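Local coordinates for lipolytic protein G-D-S-L family (Veillonella parvula DSM 2008, PDB 4RW0) that probably hydrolyses ester bonds as a lipase/acylhydrolase of the GDSL branch of the SGNH hydrolases, at residues A[39-44]-A[56-61]; A[23-28]-A[69-74]; A[91-96]-A[132-137]; A[46-51]-A[76-81]. All blocks are in the same frame, centred on the assembly; numbering follows the deposited sequence.

Contact 1: residues A[39-44]-A[56-61]; sequences TNYGED and ENWAVT
Trp58, in the last turns of helix 48-59, meets Tyr41, next to Asn40 of the edge strand 36-40. Its CG lies anti to the backbone N (chi1 161°), which carries the indole out toward the strand, and the five-membered ring does the touching. Trp58 CD1 sits 3.6 Å from Tyr41 OH and 3.9 Å from Tyr41 CZ: the hydroxyl end of the phenol meets the pyrrole at an oblique angle, and the two side chains cross at nearly a right angle. Their planes are inclined at 63° and the Tyr41 ring centre is 5.3 Å from that of the pyrrole, a pairing without a hydrogen bond. Further along, the carbonyl of Trp58 takes two donors from one residue: Thr61 OG1 at 2.7 Å and Thr61 N at 2.9 Å from Trp58 O. On the strand side, an Asx turn bends the chain at Asn40, whose OD1 accepts from Gly42 N at 2.9 Å. Both aromatic side chains also rest on Ile7 of strand 4-10. This is the beta-alpha-beta crossover of a flavodoxin-like fold, in which helix 48-59 passes over strand 4-10 to reach strand 69-73.

Contact 2: residues A[23-28]-A[69-74]; sequences RGWVEI and HIFLMC
The benzo edge of Trp25 drives into the face of Phe71 in an edge-to-face, T-shaped pair. Trp25 CH2 stands 3.5 Å above the phenyl plane, offset toward the rim, and Trp25 CZ2 comes within 3.5 Å of Phe71 CE2. The ring centres are 4.9 Å apart and the planes are inclined at 71°. Beside this pair lies Met73, a selenomethionine, whose chain runs extended and then bends at its last torsion to bring CE within 4.1 Å of Trp25 NE1. That methyl approaches the indole obliquely, and its contact is looser than the one between the rings.

One layer out, Val26, the next residue of the helix, lays its CG2 over the centre of one indole face, 3.5 Å above the plane. The indole N-H is spoken for: Trp25 NE1 donates to Ile13 O, which helps set the rotation of the indole. Around it gather Phe145 and, from helix 168-182, Tyr171, Met174 and Phe182. Trp25 opens helix 25-32 right after Gly24 at the N-cap, and Ile28 N bonds to Gly24 O at 3.1 Å. Its CG is tucked between its own N and carbonyl carbon (chi1 67°), a torsion that turns the indole inward to the sheet. Phe71, by contrast, reaches out from strand 69-73, the middle one of five parallel strands. A buried aromatic seam thus joins helix to sheet on one side of the three-layer alpha/beta/alpha sandwich of SGNH hydrolases.

Contact 3: residues A[91-96]-A[132-137]; sequences TLVKAI and KAYAAE
Tyr134 reaches across from helix 120-138 to Val93 and Ile96, one turn apart on helix 85-100; no hydrogen bond crosses, and the contact is van der Waals packing. Val93 uses both methyls: CG2 lies over one face of the phenol, 4.0 Å above the plane and shifted toward the rim, while CG1 comes within 3.9 Å of Tyr134 CE2 and 4.0 Å of Tyr134 OH. One branch thus covers the ring and the other follows it to the hydroxyl end. Ile96 works with its CG2 branch, 3.9 Å from Tyr134 CE1, at an oblique angle to the ring; the two side chains slide past each other in opposite directions. The phenol gets there because CG is anti to the backbone N (chi1 -177°), extending the ring straight across to the neighbouring helix.

Both helices belong to successive beta-alpha-beta crossovers of the flavodoxin-like fold: helix 85-100 connects strand 69-73 to strand 104-108, and helix 120-138 connects strand 104-108 to strand 141-143. They lie side by side on the same face of the sheet, with Val93 CA and Tyr134 CA 8.5 Å apart. A spacing of that size is bridged here by one large ring.

Hydrogen bonding stays within each helix, for example Ile96 N to Leu92 O at 2.8 Å and Ala136 N to Lys132 O at 3.0 Å. Outside the two segments, His138, one turn on in the same helix, meets the Tyr134 ring with planes at about 45°, and Tyr89, Glu97 and Ile140 also pack on it.

Contact 4: residues A[46-51]-A[76-81]; sequences CSVQGM and TNDILQ
Asn77 and Asp78 both project toward the start of helix 48-59, and each takes hold of backbone there. They belong to the GTND sequence that marks block III of the SGNH hydrolases; in relatives its asparagine contributes to the oxyanion hole, a role consistent with Asn77 here. The amide of Asn77 is turned so that Cys46 O lies almost in its plane, and Asn77 ND2 donates to Cys46 O over 2.9 Å in a nearly straight bond (175°). Seen from the acceptor, the donor sits well above the carbonyl plane, 45° out of it.

Asp78 crosses Val48 at about a right angle and spreads its carboxylate along the first turn. Its OD1 receives Val48 N at 2.8 Å through the syn lone pair, and the same oxygen lies 3.3 Å from Val48 CG2. OD2 reaches one residue further by way of a water that donates to Asp78 OD2 and accepts from Gln49 N. A carboxylate beside the N-terminal end of a helix should be electrostatically favourable. Gly50 N, the next amide, is capped from within the segment: Ser47 OG, set between its own N and carbonyl carbon (chi1 64°), accepts from Gly50 N at 3.0 Å.

Overall arrangement
Contact 2 is the buried core, its centre about 6 Å from the centre of the chain, where a helix on one side of the sheet meets the central strand. Contact 4 is buried too; contacts 1 and 3 are only partly so. Contact 3, on the other side, has no ring pair across it, just aliphatic branches against one phenol. Contacts 1 and 4 share helix 48-59: its late turns give contact 1 an oblique aromatic touch, while its start gives contact 4 hydrogen bonds to backbone, on the presumed active-site side. Met51 and Val48 pack on Leu92, tying contact 4 to contact 3; Cys74 on Met51 joins contacts 2 and 4. A probable hydrogen bond from Asn40 to Glu27 links contacts 1 and 2.

Contact 1: residues A[39-44]-A[56-61]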
loop_
_atom_site.group_PDB
_atom_site.type_symbol
_atom_site.label_atom_id
_atom_site.label_comp_id
_atom_site.label_asym_id
_atom_site.label_seq_id
_atom_site.Cartn_x
_atom_site.Cartn_y
_atom_site.Cartn_z
ATOM N N THR A 39 0.764 -1.174 -12.990
ATOM C CA THR A 39 -0.056 -2.360 -13.075
ATOM C C THR A 39 -0.511 -2.751 -11.685
ATOM O O THR A 39 0.301 -2.923 -10.763
ATOM C CB THR A 39 0.697 -3.510 -13.766
ATOM O OG1 THR A 39 1.193 -3.044 -14.990
ATOM C CG2 THR A 39 -0.231 -4.684 -13.985
ATOM N N ASN A 40 -1.824 -2.920 -11.518
ATOM C CA ASN A 40 -2.405 -3.239 -10.233
ATOM C C ASN A 40 -2.611 -4.737 -10.021
ATOM O O ASN A 40 -3.430 -5.307 -10.646
ATOM C CB ASN A 40 -3.726 -2.535 -10.087
ATOM C CG ASN A 40 -4.118 -2.279 -8.645
ATOM O OD1 ASN A 40 -3.838 -3.070 -7.743
ATOM N ND2 ASN A 40 -4.854 -1.133 -8.424
ATOM N N TYR A 41 -1.868 -5.326 -9.105
ATOM C CA TYR A 41 -2.014 -6.741 -8.689
ATOM C C TYR A 41 -2.749 -6.878 -7.379
ATOM O O TYR A 41 -2.803 -7.940 -6.741
ATOM C CB TYR A 41 -0.625 -7.396 -8.623
ATOM C CG TYR A 41 0.028 -7.662 -9.907
ATOM C CD1 TYR A 41 0.655 -6.664 -10.607
ATOM C CD2 TYR A 41 0.067 -8.962 -10.450
ATOM C CE1 TYR A 41 1.259 -6.912 -11.823
ATOM C CE2 TYR A 41 0.691 -9.235 -11.687
ATOM C CZ TYR A 41 1.294 -8.213 -12.352
ATOM O OH TYR A 41 1.858 -8.345 -13.575
ATOM N N GLY A 42 -3.395 -5.789 -6.936
ATOM C CA GLY A 42 -4.091 -5.815 -5.716
ATOM C C GLY A 42 -5.206 -6.832 -5.760
ATOM O O GLY A 42 -5.861 -7.015 -6.797
ATOM N N GLU A 43 -5.568 -7.365 -4.612
ATOM C CA GLU A 43 -6.579 -8.449 -4.581
ATOM C C GLU A 43 -7.439 -8.256 -3.350
ATOM O O GLU A 43 -6.960 -8.210 -2.217
ATOM C CB GLU A 43 -5.891 -9.811 -4.537
ATOM C CG GLU A 43 -6.830 -10.996 -4.372
ATOM C CD GLU A 43 -6.047 -12.285 -3.947
ATOM O OE1 GLU A 43 -4.936 -12.554 -4.484
ATOM O OE2 GLU A 43 -6.506 -12.990 -3.009
ATOM N N ASP A 44 -8.729 -8.163 -3.572
ATOM C CA ASP A 44 -9.627 -7.971 -2.488
ATOM C C ASP A 44 -9.608 -9.140 -1.506
ATOM O O ASP A 44 -9.579 -10.277 -1.905
ATOM C CB ASP A 44 -11.083 -7.832 -3.000
ATOM C CG ASP A 44 -11.333 -6.552 -3.830
ATOM O OD1 ASP A 44 -10.479 -5.661 -3.886
ATOM O OD2 ASP A 44 -12.441 -6.425 -4.442
ATOM N N GLU A 56 5.309 -13.883 -5.699
ATOM C CA GLU A 56 6.092 -15.049 -6.241
ATOM C C GLU A 56 5.570 -15.406 -7.583
ATOM O O GLU A 56 6.348 -15.690 -8.500
ATOM C CB GLU A 56 5.963 -16.291 -5.348
ATOM C CG GLU A 56 6.543 -16.174 -3.935
ATOM C CD GLU A 56 6.113 -17.331 -2.972
ATOM O OE1 GLU A 56 5.111 -18.031 -3.286
ATOM O OE2 GLU A 56 6.726 -17.484 -1.858
ATOM N N ASN A 57 4.242 -15.408 -7.759
ATOM C CA ASN A 57 3.707 -15.875 -9.079
ATOM C C ASN A 57 4.065 -14.892 -10.175
ATOM O O ASN A 57 4.360 -15.263 -11.311
ATOM C CB ASN A 57 2.174 -16.065 -9.031
ATOM C CG ASN A 57 1.746 -17.141 -8.034
ATOM O OD1 ASN A 57 2.516 -18.055 -7.700
ATOM N ND2 ASN A 57 0.547 -16.997 -7.498
ATOM N N TRP A 58 4.139 -13.617 -9.829
ATOM C CA TRP A 58 4.631 -12.648 -10.812
ATOM C C TRP A 58 6.140 -12.776 -11.011
ATOM O O TRP A 58 6.658 -12.728 -12.135
ATOM C CB TRP A 58 4.263 -11.188 -10.364
ATOM C CG TRP A 58 5.092 -10.128 -11.040
ATOM C CD1 TRP A 58 4.902 -9.673 -12.273
ATOM C CD2 TRP A 58 6.250 -9.483 -10.533
ATOM N NE1 TRP A 58 5.877 -8.773 -12.599
ATOM C CE2 TRP A 58 6.693 -8.608 -11.511
ATOM C CE3 TRP A 58 6.938 -9.545 -9.337
ATOM C CZ2 TRP A 58 7.832 -7.853 -11.383
ATOM C CZ3 TRP A 58 8.067 -8.698 -9.151
ATOM C CH2 TRP A 58 8.535 -7.925 -10.181
ATOM N N ALA A 59 6.885 -12.845 -9.911
ATOM C CA ALA A 59 8.351 -12.808 -9.998
ATOM C C ALA A 59 8.945 -13.884 -10.894
ATOM O O ALA A 59 9.871 -13.618 -11.637
ATOM C CB ALA A 59 8.947 -12.924 -8.590
ATOM N N VAL A 60 8.366 -15.061 -10.865
ATOM C CA VAL A 60 8.859 -16.155 -11.728
ATOM C C VAL A 60 8.666 -15.927 -13.176
ATOM O O VAL A 60 9.295 -16.610 -13.937
ATOM C CB VAL A 60 8.243 -17.532 -11.392
ATOM C CG1 VAL A 60 8.755 -17.939 -10.047
ATOM C CG2 VAL A 60 6.699 -17.563 -11.494
ATOM N N THR A 61 7.815 -14.950 -13.565
ATOM C CA THR A 61 7.648 -14.556 -14.952
ATOM C C THR A 61 8.264 -13.259 -15.329
ATOM O O THR A 61 8.182 -12.858 -16.479
ATOM C CB THR A 61 6.149 -14.323 -15.310
ATOM O OG1 THR A 61 5.593 -13.179 -14.584
ATOM C CG2 THR A 61 5.358 -15.481 -14.878
#

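Contact 2: residues A[23-28]-A[69-74]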
loop_
_atom_site.group_PDB
_atom_site.type_symbol
_atom_site.label_atom_id
_atom_site.label_comp_id
_atom_site.label_asym_id
_atom_site.label_seq_id
_atom_site.Cartn_x
_atom_site.Cartn_y
_atom_site.Cartn_z
ATOM N N ARG A 23 -10.813 5.439 -10.446
ATOM C CA ARG A 23 -10.845 6.302 -9.301
ATOM C C ARG A 23 -10.226 5.801 -8.020
ATOM O O ARG A 23 -10.228 6.486 -6.995
ATOM C CB ARG A 23 -12.287 6.728 -9.068
ATOM C CG ARG A 23 -12.702 7.734 -10.129
ATOM C CD ARG A 23 -14.181 8.063 -10.187
ATOM N NE ARG A 23 -14.395 8.989 -11.297
ATOM C CZ ARG A 23 -14.964 10.185 -11.194
ATOM N NH1 ARG A 23 -15.419 10.616 -10.027
ATOM N NH2 ARG A 23 -15.087 10.947 -12.273
ATOM N N GLY A 24 -9.697 4.624 -8.052
ATOM C CA GLY A 24 -8.793 4.126 -7.014
ATOM C C GLY A 24 -7.505 4.892 -7.114
ATOM O O GLY A 24 -7.156 5.453 -8.184
ATOM N N TRP A 25 -6.728 4.944 -6.049
ATOM C CA TRP A 25 -5.538 5.769 -6.063
ATOM C C TRP A 25 -4.477 5.366 -7.060
ATOM O O TRP A 25 -3.775 6.202 -7.613
ATOM C CB TRP A 25 -4.899 5.908 -4.664
ATOM C CG TRP A 25 -4.292 4.641 -4.056
ATOM C CD1 TRP A 25 -4.936 3.673 -3.321
ATOM C CD2 TRP A 25 -2.950 4.185 -4.224
ATOM N NE1 TRP A 25 -4.032 2.642 -3.009
ATOM C CE2 TRP A 25 -2.822 2.944 -3.562
ATOM C CE3 TRP A 25 -1.850 4.700 -4.873
ATOM C CZ2 TRP A 25 -1.599 2.267 -3.477
ATOM C CZ3 TRP A 25 -0.681 4.017 -4.839
ATOM C CH2 TRP A 25 -0.559 2.795 -4.144
ATOM N N VAL A 26 -4.357 4.079 -7.332
ATOM C CA VAL A 26 -3.348 3.644 -8.327
ATOM C C VAL A 26 -3.667 4.155 -9.707
ATOM O O VAL A 26 -2.805 4.663 -10.444
ATOM C CB VAL A 26 -3.205 2.086 -8.331
ATOM C CG1 VAL A 26 -2.246 1.602 -9.436
ATOM C CG2 VAL A 26 -2.740 1.601 -6.966
ATOM N N GLU A 27 -4.933 4.122 -9.986
ATOM C CA GLU A 27 -5.323 4.527 -11.269
ATOM C C GLU A 27 -5.255 6.029 -11.502
ATOM O O GLU A 27 -4.905 6.476 -12.593
ATOM C CB GLU A 27 -6.711 3.944 -11.542
ATOM C CG GLU A 27 -6.706 2.449 -11.879
ATOM C CD GLU A 27 -6.489 1.532 -10.678
ATOM O OE1 GLU A 27 -6.899 1.894 -9.553
ATOM O OE2 GLU A 27 -5.906 0.438 -10.859
ATOM N N ILE A 28 -5.577 6.792 -10.467
ATOM C CA ILE A 28 -5.365 8.251 -10.458
ATOM C C ILE A 28 -3.894 8.550 -10.727
ATOM O O ILE A 28 -3.557 9.398 -11.563
ATOM C CB ILE A 28 -5.873 8.889 -9.115
ATOM C CG1 ILE A 28 -7.387 8.747 -9.055
ATOM C CG2 ILE A 28 -5.519 10.343 -9.105
ATOM C CD1 ILE A 28 -7.998 9.156 -7.730
ATOM N N HIS A 69 10.017 -0.256 -10.200
ATOM C CA HIS A 69 9.653 -0.169 -8.815
ATOM C C HIS A 69 8.472 -1.080 -8.507
ATOM O O HIS A 69 7.620 -1.364 -9.365
ATOM C CB HIS A 69 9.353 1.334 -8.424
ATOM C CG HIS A 69 10.601 2.180 -8.387
ATOM N ND1 HIS A 69 11.243 2.616 -9.532
ATOM C CD2 HIS A 69 11.298 2.706 -7.350
ATOM C CE1 HIS A 69 12.295 3.344 -9.205
ATOM N NE2 HIS A 69 12.368 3.387 -7.886
ATOM N N ILE A 70 8.446 -1.556 -7.298
ATOM C CA ILE A 70 7.438 -2.468 -6.797
ATOM C C ILE A 70 6.854 -1.859 -5.540
ATOM O O ILE A 70 7.526 -1.720 -4.513
ATOM C CB ILE A 70 7.989 -3.854 -6.521
ATOM C CG1 ILE A 70 8.623 -4.400 -7.760
ATOM C CG2 ILE A 70 6.924 -4.803 -5.980
ATOM C CD1 ILE A 70 9.505 -5.560 -7.539
ATOM N N PHE A 71 5.570 -1.508 -5.609
ATOM C CA PHE A 71 4.875 -1.000 -4.445
ATOM C C PHE A 71 4.193 -2.142 -3.672
ATOM O O PHE A 71 3.604 -2.979 -4.297
ATOM C CB PHE A 71 3.808 0.024 -4.914
ATOM C CG PHE A 71 2.831 0.411 -3.798
ATOM C CD1 PHE A 71 3.150 1.454 -2.923
ATOM C CD2 PHE A 71 1.711 -0.334 -3.529
ATOM C CE1 PHE A 71 2.320 1.795 -1.905
ATOM C CE2 PHE A 71 0.865 0.017 -2.461
ATOM C CZ PHE A 71 1.208 1.076 -1.637
ATOM N N LEU A 72 4.282 -2.191 -2.353
ATOM C CA LEU A 72 3.660 -3.195 -1.530
ATOM C C LEU A 72 2.935 -2.506 -0.357
ATOM O O LEU A 72 3.465 -1.625 0.321
ATOM C CB LEU A 72 4.708 -4.076 -0.821
ATOM C CG LEU A 72 5.759 -4.645 -1.684
ATOM C CD1 LEU A 72 6.763 -5.386 -0.829
ATOM C CD2 LEU A 72 5.033 -5.574 -2.638
HETATM N N MSE A 73 1.781 -3.014 -0.047
HETATM C CA MSE A 73 1.067 -2.582 1.157
HETATM C C MSE A 73 0.035 -3.601 1.540
HETATM O O MSE A 73 -0.834 -3.979 0.695
HETATM C CB MSE A 73 0.403 -1.193 0.879
HETATM C CG MSE A 73 -0.397 -0.815 2.082
HETATM SE SE MSE A 73 -1.182 1.039 1.859
HETATM C CE MSE A 73 -2.437 0.799 0.321
ATOM N N CYS A 74 0.021 -4.077 2.796
ATOM C CA CYS A 74 -0.957 -5.089 3.186
ATOM C C CYS A 74 -1.021 -5.235 4.717
ATOM O O CYS A 74 -0.230 -4.654 5.432
ATOM C CB CYS A 74 -0.568 -6.434 2.541
ATOM S SG CYS A 74 -1.965 -7.501 2.153
#

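Contact 3: residues A[91-96]-A[132-137]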
loop_
_atom_site.group_PDB
_atom_site.type_symbol
_atom_site.label_atom_id
_atom_site.label_comp_id
_atom_site.label_asym_id
_atom_site.label_seq_id
_atom_site.Cartn_x
_atom_site.Cartn_y
_atom_site.Cartn_z
ATOM N N THR A 91 6.007 -10.707 8.354
ATOM C CA THR A 91 5.598 -11.260 7.070
ATOM C C THR A 91 5.786 -10.189 5.991
ATOM O O THR A 91 6.203 -10.515 4.864
ATOM C CB THR A 91 4.198 -11.771 7.183
ATOM O OG1 THR A 91 4.078 -12.580 8.360
ATOM C CG2 THR A 91 3.780 -12.466 5.971
ATOM N N LEU A 92 5.493 -8.908 6.300
ATOM C CA LEU A 92 5.775 -7.820 5.351
ATOM C C LEU A 92 7.242 -7.698 5.003
ATOM O O LEU A 92 7.623 -7.547 3.847
ATOM C CB LEU A 92 5.271 -6.503 5.931
ATOM C CG LEU A 92 3.730 -6.337 5.809
ATOM C CD1 LEU A 92 3.290 -5.118 6.613
ATOM C CD2 LEU A 92 3.319 -6.160 4.331
ATOM N N VAL A 93 8.121 -7.823 5.998
ATOM C CA VAL A 93 9.551 -7.851 5.687
ATOM C C VAL A 93 9.958 -8.945 4.694
ATOM O O VAL A 93 10.727 -8.683 3.747
ATOM C CB VAL A 93 10.391 -7.986 6.995
ATOM C CG1 VAL A 93 11.819 -8.236 6.640
ATOM C CG2 VAL A 93 10.247 -6.735 7.852
ATOM N N LYS A 94 9.382 -10.132 4.835
ATOM C CA LYS A 94 9.587 -11.215 3.877
ATOM C C LYS A 94 9.155 -10.825 2.478
ATOM O O LYS A 94 9.870 -10.979 1.495
ATOM C CB LYS A 94 8.793 -12.427 4.324
ATOM C CG LYS A 94 9.611 -13.270 5.271
ATOM C CD LYS A 94 8.791 -14.203 6.178
ATOM C CE LYS A 94 7.910 -15.219 5.465
ATOM N NZ LYS A 94 7.246 -16.120 6.458
ATOM N N ALA A 95 8.012 -10.184 2.408
ATOM C CA ALA A 95 7.549 -9.661 1.120
ATOM C C ALA A 95 8.499 -8.643 0.535
ATOM O O ALA A 95 8.785 -8.689 -0.681
ATOM C CB ALA A 95 6.151 -9.098 1.279
ATOM N N ILE A 96 9.019 -7.757 1.390
ATOM C CA ILE A 96 9.895 -6.705 0.949
ATOM C C ILE A 96 11.215 -7.269 0.449
ATOM O O ILE A 96 11.748 -6.834 -0.584
ATOM C CB ILE A 96 10.138 -5.678 2.092
ATOM C CG1 ILE A 96 8.864 -4.899 2.462
ATOM C CG2 ILE A 96 11.272 -4.731 1.754
ATOM C CD1 ILE A 96 8.915 -4.223 3.829
ATOM N N LYS A 132 8.449 2.088 9.178
ATOM C CA LYS A 132 9.228 3.316 8.951
ATOM C C LYS A 132 10.691 3.113 9.405
ATOM O O LYS A 132 11.607 3.600 8.756
ATOM C CB LYS A 132 8.679 4.521 9.703
ATOM C CG LYS A 132 7.329 4.964 9.271
ATOM C CD LYS A 132 6.924 6.226 9.996
ATOM C CE LYS A 132 5.594 6.067 10.663
ATOM N NZ LYS A 132 5.033 7.407 10.964
ATOM N N ALA A 133 10.870 2.391 10.485
ATOM C CA ALA A 133 12.236 2.131 11.024
ATOM C C ALA A 133 13.022 1.240 10.076
ATOM O O ALA A 133 14.164 1.542 9.724
ATOM C CB ALA A 133 12.140 1.509 12.389
ATOM N N TYR A 134 12.384 0.191 9.582
ATOM C CA TYR A 134 13.020 -0.675 8.569
ATOM C C TYR A 134 13.402 0.102 7.306
ATOM O O TYR A 134 14.477 -0.090 6.748
ATOM C CB TYR A 134 12.076 -1.887 8.274
ATOM C CG TYR A 134 12.622 -2.905 7.294
ATOM C CD1 TYR A 134 12.522 -2.711 5.935
ATOM C CD2 TYR A 134 13.268 -4.041 7.748
ATOM C CE1 TYR A 134 13.044 -3.630 5.044
ATOM C CE2 TYR A 134 13.834 -4.943 6.876
ATOM C CZ TYR A 134 13.705 -4.761 5.528
ATOM O OH TYR A 134 14.241 -5.695 4.689
ATOM N N ALA A 135 12.507 0.952 6.803
ATOM C CA ALA A 135 12.744 1.629 5.574
ATOM C C ALA A 135 13.872 2.641 5.723
ATOM O O ALA A 135 14.624 2.874 4.784
ATOM C CB ALA A 135 11.499 2.373 5.154
ATOM N N ALA A 136 13.904 3.328 6.860
ATOM C CA ALA A 136 14.988 4.301 7.121
ATOM C C ALA A 136 16.345 3.556 7.115
ATOM O O ALA A 136 17.284 3.961 6.452
ATOM C CB ALA A 136 14.757 5.014 8.455
ATOM N N GLU A 137 16.385 2.427 7.793
ATOM C CA GLU A 137 17.593 1.592 7.858
ATOM C C GLU A 137 18.082 1.137 6.483
ATOM O O GLU A 137 19.282 1.150 6.197
ATOM C CB GLU A 137 17.336 0.404 8.777
ATOM C CG GLU A 137 18.189 -0.820 8.508
ATOM C CD GLU A 137 19.252 -1.049 9.560
ATOM O OE1 GLU A 137 19.323 -2.193 10.081
ATOM O OE2 GLU A 137 20.011 -0.091 9.861
#

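Contact 4: residues A[46-51]-A[76-81]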
loop_
_atom_site.group_PDB
_atom_site.type_symbol
_atom_site.label_atom_id
_atom_site.label_comp_id
_atom_site.label_asym_id
_atom_site.label_seq_id
_atom_site.Cartn_x
_atom_site.Cartn_y
_atom_site.Cartn_z
ATOM N N CYS A 46 -7.202 -9.914 0.437
ATOM C CA CYS A 46 -5.866 -10.522 0.544
ATOM C C CYS A 46 -5.197 -10.369 1.927
ATOM O O CYS A 46 -5.243 -9.305 2.569
ATOM C CB CYS A 46 -4.945 -9.851 -0.486
ATOM S SG CYS A 46 -3.467 -10.778 -0.886
ATOM N N SER A 47 -4.560 -11.438 2.383
ATOM C CA SER A 47 -3.702 -11.381 3.588
ATOM C C SER A 47 -2.238 -11.112 3.191
ATOM O O SER A 47 -1.900 -11.163 2.008
ATOM C CB SER A 47 -3.754 -12.726 4.344
ATOM O OG SER A 47 -3.193 -13.774 3.503
ATOM N N VAL A 48 -1.366 -10.833 4.179
ATOM C CA VAL A 48 0.019 -10.515 3.866
ATOM C C VAL A 48 0.692 -11.770 3.262
ATOM O O VAL A 48 1.341 -11.665 2.259
ATOM C CB VAL A 48 0.855 -10.076 5.079
ATOM C CG1 VAL A 48 2.208 -9.648 4.571
ATOM C CG2 VAL A 48 0.242 -8.908 5.760
ATOM N N GLN A 49 0.372 -12.957 3.776
ATOM C CA GLN A 49 0.961 -14.156 3.159
ATOM C C GLN A 49 0.386 -14.396 1.768
ATOM O O GLN A 49 1.087 -14.834 0.865
ATOM C CB GLN A 49 0.715 -15.393 4.037
ATOM C CG GLN A 49 1.389 -16.671 3.470
ATOM C CD GLN A 49 2.913 -16.617 3.543
ATOM O OE1 GLN A 49 3.503 -16.373 4.592
ATOM N NE2 GLN A 49 3.541 -16.739 2.412
ATOM N N GLY A 50 -0.901 -14.177 1.585
ATOM C CA GLY A 50 -1.457 -14.220 0.223
ATOM C C GLY A 50 -0.794 -13.273 -0.771
ATOM O O GLY A 50 -0.540 -13.593 -1.956
HETATM N N MSE A 51 -0.421 -12.103 -0.299
HETATM C CA MSE A 51 0.337 -11.156 -1.163
HETATM C C MSE A 51 1.699 -11.716 -1.567
HETATM O O MSE A 51 2.154 -11.501 -2.634
HETATM C CB MSE A 51 0.520 -9.792 -0.469
HETATM C CG MSE A 51 1.291 -8.788 -1.346
HETATM SE SE MSE A 51 1.443 -6.948 -0.541
HETATM C CE MSE A 51 2.798 -7.404 0.810
ATOM N N THR A 76 -4.071 -5.145 6.774
ATOM C CA THR A 76 -5.401 -4.915 7.340
ATOM C C THR A 76 -6.222 -6.148 7.583
ATOM O O THR A 76 -6.844 -6.299 8.659
ATOM C CB THR A 76 -6.209 -3.937 6.429
ATOM O OG1 THR A 76 -5.532 -2.685 6.454
ATOM C CG2 THR A 76 -7.695 -3.794 6.847
ATOM N N ASN A 77 -6.316 -7.035 6.589
ATOM C CA ASN A 77 -7.121 -8.249 6.811
ATOM C C ASN A 77 -6.605 -9.142 7.931
ATOM O O ASN A 77 -7.389 -9.754 8.667
ATOM C CB ASN A 77 -7.313 -9.009 5.511
ATOM C CG ASN A 77 -8.242 -8.222 4.544
ATOM O OD1 ASN A 77 -9.339 -7.755 4.953
ATOM N ND2 ASN A 77 -7.793 -8.025 3.289
ATOM N N ASP A 78 -5.301 -9.172 8.078
ATOM C CA ASP A 78 -4.667 -9.956 9.145
ATOM C C ASP A 78 -5.005 -9.342 10.497
ATOM O O ASP A 78 -5.401 -10.068 11.404
ATOM C CB ASP A 78 -3.172 -9.981 8.977
ATOM C CG ASP A 78 -2.742 -10.700 7.672
ATOM O OD1 ASP A 78 -2.686 -10.075 6.571
ATOM O OD2 ASP A 78 -2.495 -11.904 7.759
ATOM N N ILE A 79 -4.922 -8.015 10.598
ATOM C CA ILE A 79 -5.237 -7.327 11.832
ATOM C C ILE A 79 -6.696 -7.501 12.176
ATOM O O ILE A 79 -7.060 -7.801 13.347
ATOM C CB ILE A 79 -4.783 -5.907 11.767
ATOM C CG1 ILE A 79 -3.277 -5.883 11.669
ATOM C CG2 ILE A 79 -5.261 -5.093 12.977
ATOM C CD1 ILE A 79 -2.739 -4.488 11.323
ATOM N N LEU A 80 -7.580 -7.399 11.179
ATOM C CA LEU A 80 -8.983 -7.625 11.458
ATOM C C LEU A 80 -9.267 -9.055 11.931
ATOM O O LEU A 80 -10.206 -9.298 12.637
ATOM C CB LEU A 80 -9.853 -7.363 10.256
ATOM C CG LEU A 80 -9.960 -5.889 9.882
ATOM C CD1 LEU A 80 -10.614 -5.817 8.505
ATOM C CD2 LEU A 80 -10.772 -5.104 10.897
ATOM N N GLN A 81 -8.478 -10.010 11.505
ATOM C CA GLN A 81 -8.662 -11.380 11.924
ATOM C C GLN A 81 -7.921 -11.721 13.204
ATOM O O GLN A 81 -7.941 -12.834 13.613
ATOM C CB GLN A 81 -8.234 -12.314 10.800
ATOM C CG GLN A 81 -9.319 -12.354 9.738
ATOM C CD GLN A 81 -8.870 -12.997 8.453
ATOM O OE1 GLN A 81 -7.710 -13.404 8.310
ATOM N NE2 GLN A 81 -9.791 -13.096 7.495
HETATM O O HOH W 1 -0.957 -13.533 6.266
#